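Local coordinates for protein putative pyrazinamidase/nicotinamidase (Streptococcus mutans, PDB 3S2S) that probably hydrolyses nicotinamide and pyrazinamide to the corresponding acids, as a zinc-binding amidase of the isochorismatase family, at residues N205-Q208 with N209-A213. Sequence-based numbering, arbitrary orientation.
Sequences NHLQ and NVLGA
Val210 lies over one face of the His206 imidazole, a CH-pi contact: its CB is 3.9 Å from the ring centroid and only 5° off the normal. With CG anti to the backbone N (chi1 -173°), His206 brings its ring over the valine one turn further on, and both methyl branches reach the ring.

The backbone bonds record how the helix ends. Asn209 N donates to Asn205 O at 2.8 Å, a regular i to i+4 bond. His206 O then accepts twice, from Val210 N at 2.9 Å and from Leu211 N at 3.1 Å, the second a pi-type i to i+5 bond widening the turn. Ala213 N reaches back six residues to Leu207 O, 2.9 Å away, after Gly212 has left helical geometry with positive phi, a common helix termination.

On the exposed side, Gln208 NE2 donates nearly straight to Asn209 OD1 (3.1 Å); the acceptor lies in the glutamine amide plane, but the donor sits 35° out of the asparagine carbonyl plane.

Leu207 makes the apolar contacts, CD2 against Leu211 CD1 at 4.0 Å and CB against Ala213 CB at 4.2 Å.

His206 NE2 hydrogen-bonds His173 NE2 of the second subunit, and Val210 O bonds Tyr140 OH of that subunit, so this terminus contributes to the interface. Within the chain, Leu207 and Leu211 pack on helix 167-180, while Ala213 touches strand 184-188 as the chain enters strand 214-216.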
ATOM      1  N   ASN A 205      -0.371  -9.971 -24.650  1.00 21.18           N
ATOM      2  CA  ASN A 205      -0.257  -8.687 -25.330  1.00 21.99           C
ATOM      3  C   ASN A 205      -0.232  -7.548 -24.310  1.00 20.97           C
ATOM      4  O   ASN A 205       0.546  -6.618 -24.437  1.00 21.05           O
ATOM      5  CB  ASN A 205      -1.423  -8.486 -26.298  1.00 22.61           C
ATOM      6  CG  ASN A 205      -1.298  -9.331 -27.561  1.00 37.23           C
ATOM      7  OD1 ASN A 205      -0.204  -9.779 -27.924  1.00 40.82           O
ATOM      8  ND2 ASN A 205      -2.424  -9.536 -28.247  1.00 41.99           N
ATOM      9  N   HIS A 206      -1.076  -7.634 -23.284  1.00 18.27           N
ATOM     10  CA  HIS A 206      -1.159  -6.563 -22.292  1.00 17.13           C
ATOM     11  C   HIS A 206       0.130  -6.524 -21.475  1.00 20.03           C
ATOM     12  O   HIS A 206       0.711  -5.458 -21.221  1.00 19.49           O
ATOM     13  CB  HIS A 206      -2.334  -6.860 -21.359  1.00 16.02           C
ATOM     14  CG  HIS A 206      -2.641  -5.760 -20.400  1.00 19.07           C
ATOM     15  ND1 HIS A 206      -3.632  -4.832 -20.632  1.00 21.79           N
ATOM     16  CD2 HIS A 206      -2.101  -5.450 -19.200  1.00 18.50           C
ATOM     17  CE1 HIS A 206      -3.688  -3.993 -19.611  1.00 19.32           C
ATOM     18  NE2 HIS A 206      -2.778  -4.354 -18.723  1.00 18.58           N
ATOM     19  N   LEU A 207       0.587  -7.698 -21.058  1.00 19.06           N
ATOM     20  CA  LEU A 207       1.833  -7.771 -20.304  1.00 20.14           C
ATOM     21  C   LEU A 207       2.972  -7.084 -21.069  1.00 22.59           C
ATOM     22  O   LEU A 207       3.680  -6.241 -20.513  1.00 21.95           O
ATOM     23  CB  LEU A 207       2.190  -9.225 -19.996  1.00 20.41           C
ATOM     24  CG  LEU A 207       1.240  -9.897 -19.000  1.00 24.48           C
ATOM     25  CD1 LEU A 207       1.219 -11.414 -19.161  1.00 26.31           C
ATOM     26  CD2 LEU A 207       1.676  -9.528 -17.631  1.00 26.91           C
ATOM     27  N   GLN A 208       3.150  -7.447 -22.338  1.00 20.01           N
ATOM     28  CA  GLN A 208       4.219  -6.847 -23.139  1.00 20.80           C
ATOM     29  C   GLN A 208       3.982  -5.388 -23.481  1.00 24.52           C
ATOM     30  O   GLN A 208       4.860  -4.549 -23.262  1.00 25.42           O
ATOM     31  CB  GLN A 208       4.411  -7.624 -24.426  1.00 25.03           C
ATOM     32  CG  GLN A 208       5.536  -7.091 -25.301  1.00 23.27           C
ATOM     33  CD  GLN A 208       5.654  -7.918 -26.540  1.00 30.36           C
ATOM     34  OE1 GLN A 208       6.304  -8.955 -26.534  1.00 28.49           O
ATOM     35  NE2 GLN A 208       4.991  -7.489 -27.605  1.00 35.08           N
ATOM     36  N   ASN A 209       2.823  -5.077 -24.057  1.00 20.42           N
ATOM     37  CA  ASN A 209       2.657  -3.743 -24.650  1.00 22.03           C
ATOM     38  C   ASN A 209       2.195  -2.645 -23.699  1.00 23.55           C
ATOM     39  O   ASN A 209       2.385  -1.458 -23.987  1.00 29.07           O
ATOM     40  CB  ASN A 209       1.759  -3.822 -25.887  1.00 23.25           C
ATOM     41  CG  ASN A 209       2.331  -4.744 -26.939  1.00 27.08           C
ATOM     42  OD1 ASN A 209       3.543  -4.778 -27.147  1.00 30.10           O
ATOM     43  ND2 ASN A 209       1.466  -5.510 -27.598  1.00 34.29           N
ATOM     44  N   VAL A 210       1.604  -3.031 -22.574  1.00 18.39           N
ATOM     45  CA  VAL A 210       1.118  -2.079 -21.591  1.00 19.03           C
ATOM     46  C   VAL A 210       2.060  -2.038 -20.389  1.00 22.57           C
ATOM     47  O   VAL A 210       2.426  -0.961 -19.898  1.00 23.46           O
ATOM     48  CB  VAL A 210      -0.337  -2.417 -21.148  1.00 20.30           C
ATOM     49  CG1 VAL A 210      -0.821  -1.467 -20.062  1.00 21.57           C
ATOM     50  CG2 VAL A 210      -1.283  -2.369 -22.352  1.00 20.92           C
ATOM     51  N   LEU A 211       2.452  -3.210 -19.891  1.00 18.86           N
ATOM     52  CA  LEU A 211       3.368  -3.261 -18.750  1.00 17.89           C
ATOM     53  C   LEU A 211       4.850  -3.281 -19.086  1.00 24.34           C
ATOM     54  O   LEU A 211       5.681  -3.195 -18.192  1.00 25.69           O
ATOM     55  CB  LEU A 211       3.040  -4.458 -17.844  1.00 17.43           C
ATOM     56  CG  LEU A 211       1.582  -4.586 -17.417  1.00 17.89           C
ATOM     57  CD1 LEU A 211       1.439  -5.762 -16.436  1.00 23.64           C
ATOM     58  CD2 LEU A 211       1.004  -3.314 -16.794  1.00 22.31           C
ATOM     59  N   GLY A 212       5.184  -3.436 -20.364  1.00 22.19           N
ATOM     60  CA  GLY A 212       6.572  -3.493 -20.782  1.00 20.77           C
ATOM     61  C   GLY A 212       7.304  -4.745 -20.324  1.00 24.44           C
ATOM     62  O   GLY A 212       8.531  -4.761 -20.237  1.00 25.89           O
ATOM     63  N   ALA A 213       6.552  -5.800 -20.028  1.00 19.20           N
ATOM     64  CA  ALA A 213       7.163  -7.065 -19.624  1.00 19.17           C
ATOM     65  C   ALA A 213       7.928  -7.707 -20.775  1.00 21.85           C
ATOM     66  O   ALA A 213       7.571  -7.540 -21.945  1.00 22.27           O
ATOM     67  CB  ALA A 213       6.081  -8.047 -19.129  1.00 20.08           C
TER